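Putative oxidoreductase FAD-binding subunit (Sulfolobus tokodaii, PDB 4ZOH) probably serves as the FAD-binding subunit of a molybdopterin-dependent oxidoreductase, its flavin relaying electrons between the other redox centres of the complex and an external acceptor. Local coordinates at residues I62-N67 against T168-K173; I85-E90 against L123-A128; E223-G228 against E237-R242. All blocks are in the same frame, centred on the assembly; numbering follows the deposited sequence.

Interaction 1: I62-N67 against T168-K173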
loop_
_atom_site.group_PDB
_atom_site.type_symbol
_atom_site.label_atom_id
_atom_site.label_comp_id
_atom_site.label_asym_id
_atom_site.label_seq_id
_atom_site.Cartn_x
_atom_site.Cartn_y
_atom_site.Cartn_z
ATOM N N ILE B 62 -46.037 -9.599 -16.964
ATOM C CA ILE B 62 -46.816 -10.856 -17.208
ATOM C C ILE B 62 -48.288 -10.443 -17.353
ATOM O O ILE B 62 -48.858 -9.951 -16.409
ATOM C CB ILE B 62 -46.722 -11.924 -16.051
ATOM C CG1 ILE B 62 -45.273 -12.371 -15.697
ATOM C CG2 ILE B 62 -47.592 -13.136 -16.362
ATOM C CD1 ILE B 62 -44.435 -12.683 -16.911
ATOM N N THR B 63 -48.886 -10.604 -18.531
ATOM C CA THR B 63 -50.304 -10.260 -18.683
ATOM C C THR B 63 -51.120 -11.489 -19.146
ATOM O O THR B 63 -50.774 -12.112 -20.139
ATOM C CB THR B 63 -50.510 -9.087 -19.678
ATOM O OG1 THR B 63 -49.726 -7.983 -19.243
ATOM C CG2 THR B 63 -51.951 -8.616 -19.692
ATOM N N LYS B 64 -52.197 -11.792 -18.418
ATOM C CA LYS B 64 -53.230 -12.749 -18.834
ATOM C C LYS B 64 -54.318 -12.024 -19.633
ATOM O O LYS B 64 -55.099 -11.275 -19.077
ATOM C CB LYS B 64 -53.823 -13.458 -17.615
ATOM C CG LYS B 64 -54.496 -14.797 -17.883
ATOM C CD LYS B 64 -54.864 -15.391 -16.527
ATOM C CE LYS B 64 -55.745 -16.635 -16.621
ATOM N NZ LYS B 64 -55.420 -17.588 -15.517
ATOM N N ASP B 65 -54.321 -12.265 -20.940
ATOM C CA ASP B 65 -55.112 -11.547 -21.944
ATOM C C ASP B 65 -56.049 -12.568 -22.624
ATOM O O ASP B 65 -55.753 -13.097 -23.705
ATOM C CB ASP B 65 -54.139 -10.877 -22.952
ATOM C CG ASP B 65 -54.831 -9.939 -23.985
ATOM O OD1 ASP B 65 -54.090 -9.374 -24.831
ATOM O OD2 ASP B 65 -56.070 -9.752 -23.980
ATOM N N GLY B 66 -57.176 -12.832 -21.965
ATOM C CA GLY B 66 -58.057 -13.921 -22.346
ATOM C C GLY B 66 -57.487 -15.267 -21.885
ATOM O O GLY B 66 -57.289 -15.517 -20.672
ATOM N N ASN B 67 -57.217 -16.111 -22.872
ATOM C CA ASN B 67 -56.586 -17.412 -22.671
ATOM C C ASN B 67 -55.117 -17.396 -23.231
ATOM O O ASN B 67 -54.561 -18.420 -23.687
ATOM C CB ASN B 67 -57.459 -18.459 -23.361
ATOM C CG ASN B 67 -57.888 -18.017 -24.759
ATOM O OD1 ASN B 67 -57.096 -17.467 -25.544
ATOM N ND2 ASN B 67 -59.160 -18.229 -25.067
ATOM N N THR B 168 -53.023 -20.292 -21.697
ATOM C CA THR B 168 -53.056 -20.266 -20.233
ATOM C C THR B 168 -53.057 -21.606 -19.510
ATOM O O THR B 168 -52.834 -21.651 -18.289
ATOM C CB THR B 168 -54.232 -19.455 -19.694
ATOM O OG1 THR B 168 -55.394 -19.850 -20.397
ATOM C CG2 THR B 168 -53.987 -18.020 -19.951
ATOM N N PHE B 169 -53.323 -22.685 -20.264
ATOM C CA PHE B 169 -53.332 -24.091 -19.767
ATOM C C PHE B 169 -54.000 -24.307 -18.433
ATOM O O PHE B 169 -53.458 -25.052 -17.600
ATOM C CB PHE B 169 -51.919 -24.686 -19.747
ATOM C CG PHE B 169 -51.260 -24.690 -21.085
ATOM C CD1 PHE B 169 -51.559 -25.686 -22.014
ATOM C CD2 PHE B 169 -50.344 -23.699 -21.419
ATOM C CE1 PHE B 169 -50.967 -25.662 -23.264
ATOM C CE2 PHE B 169 -49.720 -23.681 -22.648
ATOM C CZ PHE B 169 -50.046 -24.662 -23.577
ATOM N N GLU B 170 -55.169 -23.700 -18.217
ATOM C CA GLU B 170 -55.884 -23.887 -16.941
ATOM C C GLU B 170 -56.354 -25.334 -16.740
ATOM O O GLU B 170 -56.786 -25.974 -17.685
ATOM C CB GLU B 170 -57.078 -22.939 -16.853
ATOM C CG GLU B 170 -56.660 -21.502 -16.572
ATOM C CD GLU B 170 -57.774 -20.504 -16.813
ATOM O OE1 GLU B 170 -58.908 -20.777 -16.352
ATOM O OE2 GLU B 170 -57.523 -19.451 -17.462
ATOM N N GLY B 171 -56.294 -25.816 -15.503
ATOM C CA GLY B 171 -56.524 -27.233 -15.195
ATOM C C GLY B 171 -55.494 -28.264 -15.734
ATOM O O GLY B 171 -55.662 -29.493 -15.505
ATOM N N TYR B 172 -54.441 -27.800 -16.438
ATOM C CA TYR B 172 -53.424 -28.718 -16.916
ATOM C C TYR B 172 -52.516 -29.146 -15.797
ATOM O O TYR B 172 -52.358 -28.407 -14.844
ATOM C CB TYR B 172 -52.574 -28.133 -18.013
ATOM C CG TYR B 172 -53.142 -28.248 -19.369
ATOM C CD1 TYR B 172 -54.324 -27.575 -19.712
ATOM C CD2 TYR B 172 -52.469 -28.973 -20.343
ATOM C CE1 TYR B 172 -54.831 -27.653 -21.008
ATOM C CE2 TYR B 172 -52.928 -29.029 -21.633
ATOM C CZ TYR B 172 -54.125 -28.383 -21.957
ATOM O OH TYR B 172 -54.612 -28.483 -23.252
ATOM N N LYS B 173 -51.941 -30.347 -15.922
ATOM C CA LYS B 173 -50.909 -30.823 -14.999
ATOM C C LYS B 173 -49.575 -30.659 -15.737
ATOM O O LYS B 173 -49.577 -30.578 -16.940
ATOM C CB LYS B 173 -51.156 -32.287 -14.593
ATOM C CG LYS B 173 -52.592 -32.616 -14.103
ATOM C CD LYS B 173 -52.847 -32.301 -12.643
ATOM C CE LYS B 173 -52.913 -33.593 -11.828
ATOM N NZ LYS B 173 -52.062 -33.579 -10.587
#
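Asn67 and Thr168 bring the two backbones closest, with their CA atoms 5.2 Å apart: the turn leaving edge strand 62-64 here meets the chain just after strand 160-167. A weak, bent hydrogen bond runs from Thr168 N to Asn67 O (3.1 Å, 127° at the hydrogen), close to where strands 68-72 and 160-167 pair. Beyond it the chain folds into a type II turn from Phe169 to Tyr172, with Gly171 at the third position, and Phe169 CD1 lies over the centre of the Tyr172 ring. The Thr168 side chain has two uses. Its methyl, CG2, lies anti to its own carbonyl carbon, touching Asn67 C at 3.5 Å and the Lys64 aliphatic chain at CG (3.9 Å), which passes it at about a right angle. OG1 lies against Asn67 CA and bonds a di(hydroxyethyl)ether molecule, probably from the crystallisation liquor, that Glu170 N also binds. A glycine at Thr168 would probably open a gap beside the Lys64 chain and leave its methylenes without this methyl to lie against. Farther out, Lys64 runs nearly straight as far as CE and bends at its last torsion, bringing NZ to Glu170 OE2 at 3.4 Å, a salt bridge whose hydrogen bond is weak. Both polar ties are weak and the charged pair exposed, so the close fit of the buried Thr168 side chain probably contributes more than either.

Interaction 2: I85-E90 against L123-A128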
loop_
_atom_site.group_PDB
_atom_site.type_symbol
_atom_site.label_atom_id
_atom_site.label_comp_id
_atom_site.label_asym_id
_atom_site.label_seq_id
_atom_site.Cartn_x
_atom_site.Cartn_y
_atom_site.Cartn_z
ATOM N N ILE B 85 -47.530 -19.318 -14.100
ATOM C CA ILE B 85 -47.834 -19.819 -15.422
ATOM C C ILE B 85 -47.547 -21.312 -15.426
ATOM O O ILE B 85 -46.394 -21.724 -15.055
ATOM C CB ILE B 85 -47.022 -19.145 -16.508
ATOM C CG1 ILE B 85 -47.125 -17.606 -16.338
ATOM C CG2 ILE B 85 -47.428 -19.680 -17.908
ATOM C CD1 ILE B 85 -46.454 -16.847 -17.465
ATOM N N PRO B 86 -48.578 -22.142 -15.788
ATOM C CA PRO B 86 -48.417 -23.582 -15.803
ATOM C C PRO B 86 -47.222 -23.980 -16.658
ATOM O O PRO B 86 -47.063 -23.439 -17.740
ATOM C CB PRO B 86 -49.748 -24.057 -16.425
ATOM C CG PRO B 86 -50.750 -23.070 -15.880
ATOM C CD PRO B 86 -49.999 -21.752 -15.966
ATOM N N LEU B 87 -46.406 -24.918 -16.149
ATOM C CA LEU B 87 -45.104 -25.361 -16.779
ATOM C C LEU B 87 -43.960 -24.295 -16.844
ATOM O O LEU B 87 -42.820 -24.571 -16.452
ATOM C CB LEU B 87 -45.300 -25.999 -18.169
ATOM C CG LEU B 87 -44.047 -26.548 -18.809
ATOM C CD1 LEU B 87 -43.439 -27.696 -18.004
ATOM C CD2 LEU B 87 -44.275 -27.001 -20.236
ATOM N N LEU B 88 -44.281 -23.141 -17.408
ATOM C CA LEU B 88 -43.311 -22.120 -17.721
ATOM C C LEU B 88 -42.618 -21.555 -16.450
ATOM O O LEU B 88 -41.403 -21.434 -16.414
ATOM C CB LEU B 88 -43.949 -20.997 -18.588
ATOM C CG LEU B 88 -42.860 -20.036 -19.164
ATOM C CD1 LEU B 88 -41.937 -20.855 -20.064
ATOM C CD2 LEU B 88 -43.398 -18.826 -19.940
ATOM N N SER B 89 -43.404 -21.238 -15.434
ATOM C CA SER B 89 -42.861 -20.765 -14.166
ATOM C C SER B 89 -41.933 -21.754 -13.514
ATOM O O SER B 89 -40.854 -21.378 -13.028
ATOM C CB SER B 89 -43.951 -20.388 -13.206
ATOM O OG SER B 89 -44.659 -19.281 -13.735
ATOM N N GLU B 90 -42.355 -23.017 -13.476
ATOM C CA GLU B 90 -41.482 -24.016 -12.894
ATOM C C GLU B 90 -40.185 -24.184 -13.733
ATOM O O GLU B 90 -39.107 -24.326 -13.167
ATOM C CB GLU B 90 -42.218 -25.316 -12.729
ATOM C CG GLU B 90 -41.364 -26.484 -12.250
ATOM C CD GLU B 90 -42.178 -27.755 -12.161
ATOM O OE1 GLU B 90 -43.317 -27.654 -11.667
ATOM O OE2 GLU B 90 -41.701 -28.818 -12.597
ATOM N N LEU B 123 -41.376 -24.006 -24.143
ATOM C CA LEU B 123 -42.006 -23.155 -25.127
ATOM C C LEU B 123 -42.460 -23.995 -26.357
ATOM O O LEU B 123 -43.440 -23.693 -26.999
ATOM C CB LEU B 123 -41.078 -22.013 -25.537
ATOM C CG LEU B 123 -40.794 -20.882 -24.504
ATOM C CD1 LEU B 123 -39.711 -19.939 -25.009
ATOM C CD2 LEU B 123 -41.988 -20.050 -24.058
ATOM N N ILE B 124 -41.722 -25.030 -26.706
ATOM C CA ILE B 124 -42.139 -25.835 -27.863
ATOM C C ILE B 124 -43.386 -26.634 -27.517
ATOM O O ILE B 124 -44.263 -26.790 -28.352
ATOM C CB ILE B 124 -40.991 -26.684 -28.477
ATOM C CG1 ILE B 124 -41.349 -27.160 -29.900
ATOM C CG2 ILE B 124 -40.611 -27.836 -27.601
ATOM C CD1 ILE B 124 -40.840 -26.252 -30.996
ATOM N N ALA B 125 -43.452 -27.074 -26.256
ATOM C CA ALA B 125 -44.559 -27.867 -25.720
ATOM C C ALA B 125 -45.814 -27.038 -25.620
ATOM O O ALA B 125 -46.926 -27.537 -25.811
ATOM C CB ALA B 125 -44.204 -28.415 -24.365
ATOM N N MET B 126 -45.622 -25.763 -25.301
ATOM C CA MET B 126 -46.700 -24.835 -25.148
ATOM C C MET B 126 -47.229 -24.240 -26.485
ATOM O O MET B 126 -48.230 -23.531 -26.471
ATOM C CB MET B 126 -46.234 -23.756 -24.184
ATOM C CG MET B 126 -46.110 -24.265 -22.767
ATOM S SD MET B 126 -45.387 -23.072 -21.626
ATOM C CE MET B 126 -46.853 -22.312 -20.835
ATOM N N ASP B 127 -46.585 -24.518 -27.623
ATOM C CA ASP B 127 -46.902 -23.759 -28.882
ATOM C C ASP B 127 -46.843 -22.241 -28.640
ATOM O O ASP B 127 -47.689 -21.461 -29.128
ATOM C CB ASP B 127 -48.245 -24.137 -29.593
ATOM C CG ASP B 127 -48.499 -25.650 -29.681
ATOM O OD1 ASP B 127 -47.607 -26.394 -30.144
ATOM O OD2 ASP B 127 -49.597 -26.088 -29.241
ATOM N N ALA B 128 -45.825 -21.835 -27.868
ATOM C CA ALA B 128 -45.522 -20.431 -27.643
ATOM C C ALA B 128 -45.390 -19.665 -28.958
ATOM O O ALA B 128 -44.985 -20.259 -30.004
ATOM C CB ALA B 128 -44.227 -20.311 -26.863
#
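Met126 reaches from the end of helix 119-125 toward Pro86 and Leu88, at the start of helix 88-93, in the buried interior of the FAD-binding domain. A Schellman motif closes its helix: Asp127 turns to positive phi and Ala128 N bonds Leu123 O. The thioether chain has CG anti to the carbonyl carbon (chi1 -71°) and continues straight through chi2 before bending at SD, which carries the methyl over to segment 85-90. Met126 CE then lies 3.9 Å from Leu88 CB and 4.0 Å from Ile85 CG2, the isoleucine side chain crossing it at about a right angle. Leu87, the N-cap residue, runs past Met126 in the opposite direction, its CD2 meeting Met126 CG at 4.2 Å and brushing the methyl of Ala125. One turn back on helix 119-125, Leu123 starts out pointing away from helix 88-93, yet its branch swings CD2 round to Leu88 CD1 at 4.1 Å, the two leucines meeting at a slant. Strand 160-167 lines the same cluster, Val166 touching both Leu123 and Met126. Only apolar groups carry the join, apart from one polar atom touched by the thioether's end: Met126 CE sits 3.3 Å from Pro86 O.

Interaction 3: E223-G228 against E237-R242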
loop_
_atom_site.group_PDB
_atom_site.type_symbol
_atom_site.label_atom_id
_atom_site.label_comp_id
_atom_site.label_asym_id
_atom_site.label_seq_id
_atom_site.Cartn_x
_atom_site.Cartn_y
_atom_site.Cartn_z
ATOM N N GLU B 223 -46.028 -38.564 -27.383
ATOM C CA GLU B 223 -47.352 -37.956 -27.475
ATOM C C GLU B 223 -48.456 -38.858 -28.064
ATOM O O GLU B 223 -49.488 -39.085 -27.394
ATOM C CB GLU B 223 -47.276 -36.613 -28.190
ATOM C CG GLU B 223 -46.719 -35.558 -27.264
ATOM C CD GLU B 223 -46.369 -34.284 -27.996
ATOM O OE1 GLU B 223 -46.971 -34.021 -29.068
ATOM O OE2 GLU B 223 -45.503 -33.540 -27.473
ATOM N N GLU B 224 -48.249 -39.340 -29.293
ATOM C CA GLU B 224 -49.029 -40.443 -29.888
ATOM C C GLU B 224 -49.387 -41.545 -28.890
ATOM O O GLU B 224 -50.526 -41.850 -28.696
ATOM C CB GLU B 224 -48.196 -41.085 -30.955
ATOM C CG GLU B 224 -48.517 -40.670 -32.363
ATOM C CD GLU B 224 -47.802 -41.615 -33.292
ATOM O OE1 GLU B 224 -47.955 -42.838 -33.119
ATOM O OE2 GLU B 224 -47.039 -41.148 -34.148
ATOM N N GLU B 225 -48.410 -42.079 -28.191
ATOM C CA GLU B 225 -48.653 -43.121 -27.195
ATOM C C GLU B 225 -49.603 -42.758 -26.048
ATOM O O GLU B 225 -50.193 -43.640 -25.434
ATOM C CB GLU B 225 -47.326 -43.577 -26.644
ATOM C CG GLU B 225 -47.061 -45.052 -26.706
ATOM C CD GLU B 225 -47.821 -45.751 -27.827
ATOM O OE1 GLU B 225 -47.475 -45.603 -29.062
ATOM O OE2 GLU B 225 -48.774 -46.427 -27.389
ATOM N N LEU B 226 -49.777 -41.470 -25.751
ATOM C CA LEU B 226 -50.525 -41.144 -24.548
ATOM C C LEU B 226 -51.833 -40.490 -24.886
ATOM O O LEU B 226 -52.748 -40.521 -24.095
ATOM C CB LEU B 226 -49.733 -40.205 -23.600
ATOM C CG LEU B 226 -48.391 -40.608 -23.005
ATOM C CD1 LEU B 226 -47.583 -39.353 -22.615
ATOM C CD2 LEU B 226 -48.617 -41.535 -21.794
ATOM N N LEU B 227 -51.872 -39.829 -26.021
ATOM C CA LEU B 227 -52.985 -38.968 -26.352
ATOM C C LEU B 227 -54.308 -39.747 -26.496
ATOM O O LEU B 227 -54.401 -40.694 -27.277
ATOM C CB LEU B 227 -52.696 -38.218 -27.626
ATOM C CG LEU B 227 -53.772 -37.202 -28.010
ATOM C CD1 LEU B 227 -54.002 -36.159 -26.938
ATOM C CD2 LEU B 227 -53.421 -36.552 -29.336
ATOM N N GLY B 228 -55.306 -39.335 -25.725
ATOM C CA GLY B 228 -56.638 -39.923 -25.800
ATOM C C GLY B 228 -56.759 -41.214 -25.009
ATOM O O GLY B 228 -57.867 -41.696 -24.839
ATOM N N GLU B 237 -44.750 -46.378 -19.666
ATOM C CA GLU B 237 -43.527 -47.090 -20.010
ATOM C C GLU B 237 -43.282 -47.020 -21.541
ATOM O O GLU B 237 -42.190 -46.686 -22.012
ATOM C CB GLU B 237 -43.694 -48.525 -19.494
ATOM C CG GLU B 237 -42.577 -49.494 -19.783
ATOM C CD GLU B 237 -41.243 -48.946 -19.337
ATOM O OE1 GLU B 237 -41.192 -48.256 -18.276
ATOM O OE2 GLU B 237 -40.274 -49.196 -20.080
ATOM N N LYS B 238 -44.337 -47.230 -22.312
ATOM C CA LYS B 238 -44.216 -47.198 -23.750
ATOM C C LYS B 238 -43.950 -45.780 -24.263
ATOM O O LYS B 238 -43.153 -45.613 -25.189
ATOM C CB LYS B 238 -45.444 -47.853 -24.446
ATOM C CG LYS B 238 -45.080 -48.197 -25.898
ATOM C CD LYS B 238 -45.983 -49.147 -26.672
ATOM C CE LYS B 238 -45.270 -49.405 -28.003
ATOM N NZ LYS B 238 -46.167 -49.414 -29.195
ATOM N N ALA B 239 -44.640 -44.775 -23.702
ATOM C CA ALA B 239 -44.461 -43.384 -24.133
ATOM C C ALA B 239 -43.048 -42.927 -23.813
ATOM O O ALA B 239 -42.391 -42.304 -24.635
ATOM C CB ALA B 239 -45.448 -42.497 -23.433
ATOM N N ALA B 240 -42.576 -43.302 -22.630
ATOM C CA ALA B 240 -41.234 -42.921 -22.157
ATOM C C ALA B 240 -40.182 -43.487 -23.143
ATOM O O ALA B 240 -39.263 -42.763 -23.575
ATOM C CB ALA B 240 -40.980 -43.374 -20.703
ATOM N N THR B 241 -40.375 -44.755 -23.538
ATOM C CA THR B 241 -39.603 -45.389 -24.642
ATOM C C THR B 241 -39.659 -44.580 -25.916
ATOM O O THR B 241 -38.606 -44.281 -26.508
ATOM C CB THR B 241 -40.005 -46.897 -24.866
ATOM O OG1 THR B 241 -39.885 -47.568 -23.621
ATOM C CG2 THR B 241 -39.081 -47.623 -25.867
ATOM N N ARG B 242 -40.851 -44.162 -26.330
ATOM C CA ARG B 242 -40.963 -43.535 -27.661
ATOM C C ARG B 242 -40.424 -42.120 -27.728
ATOM O O ARG B 242 -40.166 -41.586 -28.830
ATOM C CB ARG B 242 -42.401 -43.598 -28.191
ATOM C CG ARG B 242 -42.808 -45.026 -28.521
ATOM C CD ARG B 242 -43.994 -45.058 -29.419
ATOM N NE ARG B 242 -43.604 -44.462 -30.677
ATOM C CZ ARG B 242 -44.481 -43.982 -31.543
ATOM N NH1 ARG B 242 -44.040 -43.435 -32.665
ATOM N NH2 ARG B 242 -45.790 -44.054 -31.273
HETATM O O HOH W 1 -45.398 -42.750 -34.896
HETATM O O HOH W 2 -46.418 -47.662 -31.325
#
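Glu225 and Ala239 are the nearest CA pair of segments 223-228 and 237-242, at 5.2 Å, a closeness that the small alanine permits. Glu225 CB rests on Ala239 CA at 3.8 Å, while Leu226 brings CG to within 3.5 Å of Ala239 CB and leans on strand 201-210 with its other contacts. Above this apolar seam the charges gather. Arg242, bent at chi3, turns its guanidinium so that NH2 takes two carboxylate oxygens at the guanidinium's edge, close to its plane. Glu224 OE1 lies 3.1 Å from Arg242 NH2 on a nearly straight bond (174°), although NH2 approaches that oxygen from above the carboxylate plane. Glu225 OE1 receives Arg242 NH2 at 3.2 Å through its anti lone pair, the two flat groups 50° apart. One nitrogen thus holds both acids, and the same arginine reaches Glu245 through NE. The other oxygen of Glu225, OE2, has its own salt bridge to Lys229. The Lys238 methylenes cross the Glu225 chain at a slant, Lys238 CG to Glu225 CG at 3.8 Å, and Lys238 NZ is linked to Glu225 OE1 through a water 2.8 Å from NZ. These shared partners probably keep the Glu225 carboxylate from turning. The whole is a salt-bridge network over an alanine-leucine seam, joining two consecutive helices of the CO dehydrogenase flavoprotein C-terminal domain.

In the fold
Along the chain, interaction 2 falls between the two segments of interaction 1, and interaction 3 follows both. Interactions 1 and 2 have centres about 10 Å apart and touch: Phe169 packs on Met126 and Pro86, and Ile62 on Ile85. Both adjoin the antiparallel sheet of the FAD-binding domain, interaction 1 through edge strand 62-64 and interaction 2 through helices packed on strands 68-72 and 160-167. Interaction 3 lies about 20 Å from interaction 2, centre to centre, among the C-terminal helices. The loop 168-173 leads from strand 160-167 into strand 173-179 of the second sheet, so interaction 1 lies at the passage from the first sheet to the second, with interaction 2 packed beside it.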